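Local coordinates for AlyGC (Glaciecola chathamensis, PDB 5GKD), which probably cleaves alginate by beta-elimination, as a marine bacterial lyase of polysaccharide lyase family 6, at residues E89-R94 with T107-D112; V152-E157 with S193-F198; L237-G242 with Q270-N275. All coordinates share one frame; numbering follows the deposited sequence.

Contact 1. Residues E89-R94 with T107-D112; sequences EVIAFR and TQVVID. With PO4 (phosphate ion), chain G.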
loop_
_atom_site.group_PDB
_atom_site.type_symbol
_atom_site.label_atom_id
_atom_site.label_comp_id
_atom_site.label_asym_id
_atom_site.label_seq_id
_atom_site.Cartn_x
_atom_site.Cartn_y
_atom_site.Cartn_z
ATOM N N GLU A 89 8.268 -21.141 -7.281
ATOM C CA GLU A 89 7.920 -22.377 -6.589
ATOM C C GLU A 89 8.966 -22.692 -5.534
ATOM O O GLU A 89 10.147 -22.421 -5.721
ATOM C CB GLU A 89 7.837 -23.588 -7.535
ATOM C CG GLU A 89 7.197 -23.343 -8.871
ATOM C CD GLU A 89 8.109 -22.685 -9.879
ATOM O OE1 GLU A 89 9.340 -22.901 -9.820
ATOM O OE2 GLU A 89 7.577 -21.946 -10.734
ATOM N N VAL A 90 8.524 -23.324 -4.450
ATOM C CA VAL A 90 9.461 -23.837 -3.453
ATOM C C VAL A 90 10.105 -25.129 -3.927
ATOM O O VAL A 90 11.333 -25.268 -3.902
ATOM C CB VAL A 90 8.749 -24.042 -2.107
ATOM C CG1 VAL A 90 9.752 -24.498 -1.058
ATOM C CG2 VAL A 90 8.059 -22.765 -1.695
ATOM N N ILE A 91 9.285 -26.102 -4.330
ATOM C CA ILE A 91 9.731 -27.399 -4.830
ATOM C C ILE A 91 9.187 -27.592 -6.239
ATOM O O ILE A 91 7.969 -27.603 -6.442
ATOM C CB ILE A 91 9.256 -28.550 -3.941
ATOM C CG1 ILE A 91 9.736 -28.385 -2.505
ATOM C CG2 ILE A 91 9.721 -29.895 -4.522
ATOM C CD1 ILE A 91 9.234 -29.492 -1.620
ATOM N N ALA A 92 10.076 -27.793 -7.203
ATOM C CA ALA A 92 9.680 -28.006 -8.591
ATOM C C ALA A 92 10.365 -29.239 -9.153
ATOM O O ALA A 92 11.575 -29.428 -8.972
ATOM C CB ALA A 92 10.027 -26.806 -9.461
ATOM N N PHE A 93 9.590 -30.070 -9.850
ATOM C CA PHE A 93 10.111 -31.261 -10.507
ATOM C C PHE A 93 10.654 -30.926 -11.893
ATOM O O PHE A 93 10.352 -31.593 -12.888
ATOM C CB PHE A 93 9.022 -32.329 -10.589
ATOM C CG PHE A 93 8.762 -33.042 -9.291
ATOM C CD1 PHE A 93 7.993 -32.452 -8.294
ATOM C CD2 PHE A 93 9.247 -34.323 -9.085
ATOM C CE1 PHE A 93 7.750 -33.113 -7.116
ATOM C CE2 PHE A 93 8.990 -34.992 -7.905
ATOM C CZ PHE A 93 8.250 -34.379 -6.918
ATOM N N ARG A 94 11.443 -29.863 -11.966
ATOM C CA ARG A 94 12.132 -29.473 -13.185
ATOM C C ARG A 94 13.232 -28.490 -12.818
ATOM O O ARG A 94 13.185 -27.837 -11.768
ATOM C CB ARG A 94 11.182 -28.832 -14.209
ATOM C CG ARG A 94 10.828 -27.414 -13.852
ATOM C CD ARG A 94 9.841 -26.764 -14.799
ATOM N NE ARG A 94 9.591 -25.403 -14.362
ATOM C CZ ARG A 94 8.930 -24.486 -15.061
ATOM N NH1 ARG A 94 8.768 -23.280 -14.552
ATOM N NH2 ARG A 94 8.423 -24.768 -16.255
ATOM N N THR A 107 9.812 -37.163 -0.625
ATOM C CA THR A 107 9.147 -37.840 0.475
ATOM C C THR A 107 9.698 -37.316 1.793
ATOM O O THR A 107 10.881 -37.003 1.899
ATOM C CB THR A 107 9.310 -39.373 0.393
ATOM O OG1 THR A 107 8.616 -40.007 1.478
ATOM C CG2 THR A 107 10.798 -39.779 0.424
ATOM N N GLN A 108 8.820 -37.173 2.778
ATOM C CA GLN A 108 9.231 -36.776 4.113
ATOM C C GLN A 108 9.923 -35.418 4.101
ATOM O O GLN A 108 10.976 -35.225 4.711
ATOM C CB GLN A 108 10.126 -37.847 4.752
ATOM C CG GLN A 108 9.441 -39.203 4.944
ATOM C CD GLN A 108 10.171 -40.082 5.947
ATOM O OE1 GLN A 108 10.484 -39.639 7.035
ATOM N NE2 GLN A 108 10.439 -41.326 5.579
ATOM N N VAL A 109 9.333 -34.459 3.402
ATOM C CA VAL A 109 9.786 -33.094 3.584
ATOM C C VAL A 109 8.631 -32.225 4.060
ATOM O O VAL A 109 7.463 -32.414 3.698
ATOM C CB VAL A 109 10.496 -32.481 2.352
ATOM C CG1 VAL A 109 10.869 -33.505 1.326
ATOM C CG2 VAL A 109 9.769 -31.283 1.782
ATOM N N VAL A 110 8.988 -31.279 4.920
ATOM C CA VAL A 110 8.070 -30.365 5.570
ATOM C C VAL A 110 8.223 -29.001 4.916
ATOM O O VAL A 110 9.346 -28.531 4.705
ATOM C CB VAL A 110 8.365 -30.268 7.078
ATOM C CG1 VAL A 110 7.495 -29.219 7.724
ATOM C CG2 VAL A 110 8.219 -31.617 7.765
ATOM N N ILE A 111 7.104 -28.354 4.617
ATOM C CA ILE A 111 7.082 -26.927 4.345
ATOM C C ILE A 111 6.125 -26.299 5.344
ATOM O O ILE A 111 4.926 -26.602 5.334
ATOM C CB ILE A 111 6.658 -26.606 2.907
ATOM C CG1 ILE A 111 7.552 -27.354 1.909
ATOM C CG2 ILE A 111 6.682 -25.087 2.710
ATOM C CD1 ILE A 111 7.239 -27.063 0.445
ATOM N N ASP A 112 6.650 -25.423 6.196
ATOM C CA ASP A 112 5.929 -24.912 7.361
ATOM C C ASP A 112 5.955 -23.389 7.316
ATOM O O ASP A 112 6.976 -22.764 7.632
ATOM C CB ASP A 112 6.561 -25.442 8.647
ATOM C CG ASP A 112 5.821 -25.009 9.883
ATOM O OD1 ASP A 112 4.889 -24.199 9.780
ATOM O OD2 ASP A 112 6.183 -25.474 10.977
HETATM P P PO4 G . 5.413 -22.259 -15.596
HETATM O O1 PO4 G . 5.223 -23.758 -15.639
HETATM O O2 PO4 G . 6.797 -21.851 -16.060
HETATM O O3 PO4 G . 5.180 -21.806 -14.175
HETATM O O4 PO4 G . 4.416 -21.591 -16.513
#
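Val90 and Ile91 meet Val109 and Ile111 through hydrocarbon alone; no hydrogen bond crosses between the two segments. Ile111 CD1 and Ile91 CD1 each have two of the contacts. Val90 comes at Ile111 tip to tip, Val90 CG1 to Ile111 CD1 at 3.9 Å, while Ile91 runs past in the opposite direction and brings its own CD1 to 3.8 Å from Ile111 CD1. The same Ile91 methyl also meets Val109 CG2 end on, at 3.9 Å. Ile91 reaches both partners because its chain is stretched (chi2 178°), which puts CD1 as far from the backbone as it will go.

The charged chemistry lies elsewhere on the segment. Arg94 carries an extended side chain to a bound phosphate ion, whose O2 sits in the plane at the guanidinium edge: NH1 bonds to O2 at 2.9 Å, and NH2 adds a weak bond to the same oxygen. Tyr129 and Arg153 also hold this phosphate.

The contact fills the interior of the parallel beta-helix between strands 89-92 and 105-112, which lie on different faces. Phe80 from strand 73-81 and Trp125 from strand 124-128 both pack on Val90 and Ile111, and Leu140 of strand 134-141 adds to Ile111.

Contact 2. Residues V152-E157 with S193-F198; sequences VRLTTE and SLTDSF. With PO4 (phosphate ion), chain G.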
loop_
_atom_site.group_PDB
_atom_site.type_symbol
_atom_site.label_atom_id
_atom_site.label_comp_id
_atom_site.label_asym_id
_atom_site.label_seq_id
_atom_site.Cartn_x
_atom_site.Cartn_y
_atom_site.Cartn_z
ATOM N N VAL A 152 -0.041 -30.005 -10.376
ATOM C CA VAL A 152 0.553 -30.807 -11.443
ATOM C C VAL A 152 0.407 -30.004 -12.724
ATOM O O VAL A 152 -0.714 -29.653 -13.104
ATOM C CB VAL A 152 -0.154 -32.166 -11.586
ATOM C CG1 VAL A 152 0.252 -32.838 -12.880
ATOM C CG2 VAL A 152 0.125 -33.052 -10.398
ATOM N N ARG A 153 1.519 -29.688 -13.372
ATOM C CA ARG A 153 1.504 -28.929 -14.614
ATOM C C ARG A 153 1.440 -29.863 -15.809
ATOM O O ARG A 153 2.012 -30.947 -15.799
ATOM C CB ARG A 153 2.755 -28.059 -14.772
ATOM C CG ARG A 153 2.827 -26.855 -13.903
ATOM C CD ARG A 153 1.853 -25.781 -14.338
ATOM N NE ARG A 153 2.436 -24.702 -15.131
ATOM C CZ ARG A 153 1.718 -23.986 -15.990
ATOM N NH1 ARG A 153 0.436 -24.280 -16.177
ATOM N NH2 ARG A 153 2.260 -22.999 -16.684
ATOM N N LEU A 154 0.819 -29.383 -16.880
ATOM C CA LEU A 154 0.591 -30.195 -18.068
ATOM C C LEU A 154 1.003 -29.452 -19.329
ATOM O O LEU A 154 0.438 -29.672 -20.402
ATOM C CB LEU A 154 -0.874 -30.596 -18.150
ATOM C CG LEU A 154 -1.328 -31.403 -16.942
ATOM C CD1 LEU A 154 -2.832 -31.545 -16.999
ATOM C CD2 LEU A 154 -0.639 -32.747 -16.941
ATOM N N THR A 155 1.978 -28.562 -19.214
ATOM C CA THR A 155 2.140 -27.558 -20.251
ATOM C C THR A 155 2.711 -28.134 -21.534
ATOM O O THR A 155 2.489 -27.555 -22.596
ATOM C CB THR A 155 2.972 -26.392 -19.718
ATOM O OG1 THR A 155 4.134 -26.880 -19.068
ATOM C CG2 THR A 155 2.165 -25.642 -18.703
ATOM N N THR A 156 3.397 -29.269 -21.476
ATOM C CA THR A 156 3.792 -29.984 -22.679
ATOM C C THR A 156 3.403 -31.445 -22.537
ATOM O O THR A 156 3.141 -31.946 -21.440
ATOM C CB THR A 156 5.315 -29.880 -22.989
ATOM O OG1 THR A 156 6.060 -30.732 -22.115
ATOM C CG2 THR A 156 5.811 -28.457 -22.792
ATOM N N GLU A 157 3.379 -32.114 -23.686
ATOM C CA GLU A 157 3.122 -33.545 -23.734
ATOM C C GLU A 157 4.079 -34.331 -22.844
ATOM O O GLU A 157 3.720 -35.405 -22.357
ATOM C CB GLU A 157 3.228 -34.024 -25.183
ATOM C CG GLU A 157 2.760 -35.438 -25.385
ATOM C CD GLU A 157 2.788 -35.855 -26.841
ATOM O OE1 GLU A 157 2.842 -37.076 -27.099
ATOM O OE2 GLU A 157 2.768 -34.969 -27.725
ATOM N N SER A 193 -6.791 -28.769 -19.969
ATOM C CA SER A 193 -7.757 -29.613 -19.283
ATOM C C SER A 193 -8.326 -30.708 -20.168
ATOM O O SER A 193 -8.855 -31.686 -19.641
ATOM C CB SER A 193 -8.886 -28.760 -18.708
ATOM O OG SER A 193 -9.471 -27.951 -19.709
ATOM N N LEU A 194 -8.208 -30.595 -21.486
ATOM C CA LEU A 194 -8.648 -31.669 -22.369
ATOM C C LEU A 194 -7.574 -32.725 -22.591
ATOM O O LEU A 194 -7.832 -33.709 -23.282
ATOM C CB LEU A 194 -9.117 -31.093 -23.710
ATOM C CG LEU A 194 -10.223 -30.055 -23.515
ATOM C CD1 LEU A 194 -10.738 -29.513 -24.832
ATOM C CD2 LEU A 194 -11.361 -30.683 -22.718
ATOM N N THR A 195 -6.393 -32.563 -22.011
ATOM C CA THR A 195 -5.391 -33.613 -22.082
ATOM C C THR A 195 -5.585 -34.557 -20.904
ATOM O O THR A 195 -6.189 -34.197 -19.896
ATOM C CB THR A 195 -3.970 -33.037 -22.075
ATOM O OG1 THR A 195 -3.663 -32.527 -20.775
ATOM C CG2 THR A 195 -3.846 -31.906 -23.086
ATOM N N ASP A 196 -5.088 -35.778 -21.062
ATOM C CA ASP A 196 -5.195 -36.818 -20.048
ATOM C C ASP A 196 -3.967 -36.768 -19.150
ATOM O O ASP A 196 -2.839 -36.926 -19.626
ATOM C CB ASP A 196 -5.305 -38.203 -20.683
ATOM C CG ASP A 196 -6.618 -38.428 -21.401
ATOM O OD1 ASP A 196 -7.629 -37.800 -21.035
ATOM O OD2 ASP A 196 -6.636 -39.259 -22.320
ATOM N N SER A 197 -4.188 -36.594 -17.851
ATOM C CA SER A 197 -3.103 -36.528 -16.887
ATOM C C SER A 197 -2.814 -37.864 -16.210
ATOM O O SER A 197 -1.649 -38.177 -15.973
ATOM C CB SER A 197 -3.415 -35.453 -15.840
ATOM O OG SER A 197 -2.395 -35.373 -14.868
ATOM N N PHE A 198 -3.845 -38.657 -15.900
ATOM C CA PHE A 198 -3.704 -39.959 -15.225
ATOM C C PHE A 198 -3.065 -39.832 -13.845
ATOM O O PHE A 198 -2.358 -40.726 -13.400
ATOM C CB PHE A 198 -2.902 -40.957 -16.063
ATOM C CG PHE A 198 -3.486 -41.241 -17.427
ATOM C CD1 PHE A 198 -4.833 -41.461 -17.596
ATOM C CD2 PHE A 198 -2.662 -41.336 -18.533
ATOM C CE1 PHE A 198 -5.359 -41.754 -18.860
ATOM C CE2 PHE A 198 -3.183 -41.622 -19.791
ATOM C CZ PHE A 198 -4.534 -41.822 -19.951
HETATM P P PO4 G . 5.413 -22.259 -15.596
HETATM O O1 PO4 G . 5.223 -23.758 -15.639
HETATM O O2 PO4 G . 6.797 -21.851 -16.060
HETATM O O3 PO4 G . 5.180 -21.806 -14.175
HETATM O O4 PO4 G . 4.416 -21.591 -16.513
#
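Val152 opens the contact at its edge, with CG1 4.2 Å from the hydroxyl OG of Ser197, a loose van der Waals approach.

Arg153 turns to the other side, toward a phosphate ion. Bends at chi2 and chi3 (-72° and -100°) fold the chain so that the guanidinium offers two neighbouring N-H groups: Arg153 NE bonds to phosphate O1 at 3.0 Å and Arg153 NH2 to phosphate O4 at 2.6 Å, with the phosphorus in the guanidinium plane. Over one face of the Arg153 guanidinium lies Thr155 CG2, 3.1 Å above the plane and centred on it. A leucine here would probably leave the phosphate without this two-pronged grip and the Thr155 methyl without its flat partner, with Arg94 and Tyr129 still beside the ion.

Leu154 buries more surface in the contact than any other residue. Both methyls of Leu154 face Ser197 CB from the same side, CD2 at 4.0 Å and CD1 at 4.1 Å. Leu154 CD2 also lies 3.8 Å from Ser197 OG, and Leu154 CD1 passes alongside Thr195, 4.0 Å from Thr195 OG1. Neither hydroxyl depends on the leucine for a polar partner: Ser197 OG is hydrogen-bonded to Thr199 OG1 and to Asn162 ND2, and Thr195 OG1 to the carbonyl of His192.

Apart from Val152, which closes strand 150-152, both segments are loop, after strands 150-152 and 185-188 of one beta-helix face. Val152 pairs through its backbone with Arg186 and Gly188, Ile187 packs on Ser197, and Ser220 from the next turn covers Leu154 and Ser197 together.

Contact 3. Residues L237-G242 with Q270-N275; sequences LTLRHG and QIIRNN. With CO3 (carbonate ion), chain J; PO4 (phosphate ion), chain H.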
loop_
_atom_site.group_PDB
_atom_site.type_symbol
_atom_site.label_atom_id
_atom_site.label_comp_id
_atom_site.label_asym_id
_atom_site.label_seq_id
_atom_site.Cartn_x
_atom_site.Cartn_y
_atom_site.Cartn_z
ATOM N N LEU A 237 -14.053 -30.704 -3.036
ATOM C CA LEU A 237 -13.355 -31.388 -4.115
ATOM C C LEU A 237 -14.105 -31.068 -5.400
ATOM O O LEU A 237 -15.186 -31.605 -5.634
ATOM C CB LEU A 237 -13.322 -32.888 -3.851
ATOM C CG LEU A 237 -12.463 -33.827 -4.692
ATOM C CD1 LEU A 237 -12.497 -35.242 -4.087
ATOM C CD2 LEU A 237 -12.855 -33.853 -6.144
ATOM N N THR A 238 -13.542 -30.210 -6.238
ATOM C CA THR A 238 -14.232 -29.746 -7.429
ATOM C C THR A 238 -13.631 -30.401 -8.668
ATOM O O THR A 238 -12.414 -30.356 -8.883
ATOM C CB THR A 238 -14.174 -28.227 -7.555
ATOM O OG1 THR A 238 -15.030 -27.625 -6.569
ATOM C CG2 THR A 238 -14.634 -27.797 -8.950
ATOM N N LEU A 239 -14.494 -31.034 -9.452
ATOM C CA LEU A 239 -14.190 -31.501 -10.802
ATOM C C LEU A 239 -14.405 -30.309 -11.733
ATOM O O LEU A 239 -15.452 -30.145 -12.360
ATOM C CB LEU A 239 -15.078 -32.688 -11.155
ATOM C CG LEU A 239 -14.563 -34.121 -10.984
ATOM C CD1 LEU A 239 -13.385 -34.243 -10.040
ATOM C CD2 LEU A 239 -15.673 -35.115 -10.623
ATOM N N ARG A 240 -13.374 -29.457 -11.814
ATOM C CA ARG A 240 -13.503 -28.102 -12.349
ATOM C C ARG A 240 -13.511 -28.068 -13.874
ATOM O O ARG A 240 -14.403 -27.462 -14.481
ATOM C CB ARG A 240 -12.360 -27.233 -11.820
ATOM C CG ARG A 240 -12.439 -25.802 -12.272
ATOM C CD ARG A 240 -13.651 -25.095 -11.662
ATOM N NE ARG A 240 -13.853 -23.785 -12.265
ATOM C CZ ARG A 240 -14.493 -23.578 -13.413
ATOM N NH1 ARG A 240 -15.020 -24.597 -14.077
ATOM N NH2 ARG A 240 -14.602 -22.343 -13.893
ATOM N N HIS A 241 -12.482 -28.647 -14.503
ATOM C CA HIS A 241 -12.384 -28.766 -15.946
ATOM C C HIS A 241 -11.887 -30.165 -16.269
ATOM O O HIS A 241 -11.210 -30.795 -15.458
ATOM C CB HIS A 241 -11.398 -27.758 -16.598
ATOM C CG HIS A 241 -11.718 -26.314 -16.365
ATOM N ND1 HIS A 241 -12.945 -25.754 -16.661
ATOM C CD2 HIS A 241 -10.946 -25.304 -15.900
ATOM C CE1 HIS A 241 -12.916 -24.465 -16.376
ATOM N NE2 HIS A 241 -11.716 -24.168 -15.907
ATOM N N GLY A 242 -12.185 -30.635 -17.469
ATOM C CA GLY A 242 -11.649 -31.947 -17.811
ATOM C C GLY A 242 -12.571 -33.081 -17.409
ATOM O O GLY A 242 -13.319 -33.002 -16.438
ATOM N N GLN A 270 -17.924 -38.081 -15.485
ATOM C CA GLN A 270 -17.379 -38.194 -14.136
ATOM C C GLN A 270 -18.019 -39.369 -13.397
ATOM O O GLN A 270 -19.200 -39.669 -13.587
ATOM C CB GLN A 270 -17.597 -36.895 -13.362
ATOM C CG GLN A 270 -17.301 -35.601 -14.154
ATOM C CD GLN A 270 -15.819 -35.388 -14.515
ATOM O OE1 GLN A 270 -15.002 -36.314 -14.485
ATOM N NE2 GLN A 270 -15.480 -34.150 -14.858
ATOM N N ILE A 271 -17.229 -40.041 -12.560
ATOM C CA ILE A 271 -17.720 -41.095 -11.682
ATOM C C ILE A 271 -17.464 -40.691 -10.231
ATOM O O ILE A 271 -16.314 -40.479 -9.830
ATOM C CB ILE A 271 -17.073 -42.451 -11.998
ATOM C CG1 ILE A 271 -17.460 -42.913 -13.400
ATOM C CG2 ILE A 271 -17.475 -43.475 -10.962
ATOM C CD1 ILE A 271 -16.622 -44.084 -13.910
ATOM N N ILE A 272 -18.534 -40.578 -9.458
ATOM C CA ILE A 272 -18.504 -40.212 -8.046
ATOM C C ILE A 272 -19.139 -41.384 -7.302
ATOM O O ILE A 272 -20.369 -41.485 -7.222
ATOM C CB ILE A 272 -19.254 -38.903 -7.758
ATOM C CG1 ILE A 272 -18.581 -37.687 -8.415
ATOM C CG2 ILE A 272 -19.336 -38.650 -6.264
ATOM C CD1 ILE A 272 -18.845 -37.515 -9.848
ATOM N N ARG A 273 -18.318 -42.285 -6.768
ATOM C CA ARG A 273 -18.824 -43.502 -6.163
ATOM C C ARG A 273 -18.146 -43.767 -4.829
ATOM O O ARG A 273 -16.976 -43.443 -4.619
ATOM C CB ARG A 273 -18.631 -44.725 -7.071
ATOM C CG ARG A 273 -17.190 -45.069 -7.288
ATOM C CD ARG A 273 -16.985 -46.484 -7.806
ATOM N NE ARG A 273 -17.659 -46.714 -9.073
ATOM C CZ ARG A 273 -17.041 -46.912 -10.238
ATOM N NH1 ARG A 273 -15.707 -46.926 -10.320
ATOM N NH2 ARG A 273 -17.778 -47.110 -11.324
ATOM N N ASN A 274 -18.918 -44.361 -3.925
ATOM C CA ASN A 274 -18.415 -44.874 -2.654
ATOM C C ASN A 274 -17.741 -43.792 -1.802
ATOM O O ASN A 274 -16.784 -44.069 -1.085
ATOM C CB ASN A 274 -17.457 -46.047 -2.882
ATOM C CG ASN A 274 -17.417 -46.978 -1.703
ATOM O OD1 ASN A 274 -18.447 -47.250 -1.113
ATOM N ND2 ASN A 274 -16.224 -47.437 -1.321
ATOM N N ASN A 275 -18.234 -42.560 -1.850
ATOM C CA ASN A 275 -17.740 -41.492 -0.994
ATOM C C ASN A 275 -18.657 -41.272 0.209
ATOM O O ASN A 275 -19.882 -41.359 0.107
ATOM C CB ASN A 275 -17.608 -40.179 -1.774
ATOM C CG ASN A 275 -16.693 -40.305 -2.966
ATOM O OD1 ASN A 275 -15.463 -40.358 -2.827
ATOM N ND2 ASN A 275 -17.282 -40.353 -4.150
HETATM C C CO3 J . -14.735 -21.881 -9.904
HETATM O O1 CO3 J . -14.508 -22.788 -8.996
HETATM O O2 CO3 J . -16.002 -21.670 -10.094
HETATM O O3 CO3 J . -13.723 -21.272 -10.571
HETATM P P PO4 H . -11.016 -21.747 -10.920
HETATM O O1 PO4 H . -10.953 -23.230 -10.670
HETATM O O2 PO4 H . -10.271 -21.099 -9.821
HETATM O O3 PO4 H . -12.498 -21.285 -10.956
HETATM O O4 PO4 H . -10.211 -21.494 -12.173
#
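Gln270 and Leu239 approach from opposite directions and account for most of the surface buried here. Gln270 is bent at chi2 (-67°), which folds its chain round the end of the leucine: Leu239 CD2 is 3.8 Å from Gln270 CB and 3.9 Å from Gln270 CD, so one methyl touches both the aliphatic part and the root of the amide. Farther along, Leu239 CD2 also reaches Ile272 CD1 at 4.1 Å, continuing the apolar patch onto strand 271-273.

The amide itself is fixed by polar bonds. Gln270 NE2 donates to the carbonyl oxygen of Gly242 at 2.9 Å, the donor lying in the carbonyl plane but the acceptor tilted 17° out of the glutamine's amide plane. NE2 is also bonded to the carbonyl of Ile266, and OE1 receives the backbone N of Asn245, so both ends of the group are engaged and its flip is settled. Gly242 takes part through backbone alone; at its backbone angles (phi 89°) a beta carbon would run into the carbonyl oxygen of His241.

Leu239 points into the beta-helix, whereas the next residue, Arg240, leaves the backbone away from the 270-275 segment, and its guanidinium belongs to the carbonate pocket with Glu214, Arg264 and Tyr303. His241 NE2 lies over the centre of that guanidinium, and Arg240 NH2 is bonded to the carbonyl of Arg302. Carbonate and phosphate oxygens are modelled here too close together for both ions to be present at once, so which of them NE holds is doubtful.

Chemically, apolar packing and an amide with partners at both its oxygen and its nitrogen meet on the strand's inner side, while its outer side presents an arginine to an anion, consistent with a site for alginate's carboxylates.

All three contacts are buried in the same beta-helix, in series along the chain, but in contact 2 Thr195 is partly exposed, whereas every touching residue of contacts 1 and 3 is buried. Contact 1 is purely apolar and joins strands of two different faces; contact 2 joins two loops and sets a leucine among hydroxyls; contact 3 combines apolar packing with one side-chain-to-backbone hydrogen bond. Strands 89-92 and 236-241, of contacts 1 and 3, lie on the same face. Contacts 1 and 2 share a phosphate without touching. Contacts 2 and 3 do touch, Ser193 CB packing 3.4 Å from His241 CB. In each of the three, the first segment also carries an arginine that reaches a bound anion.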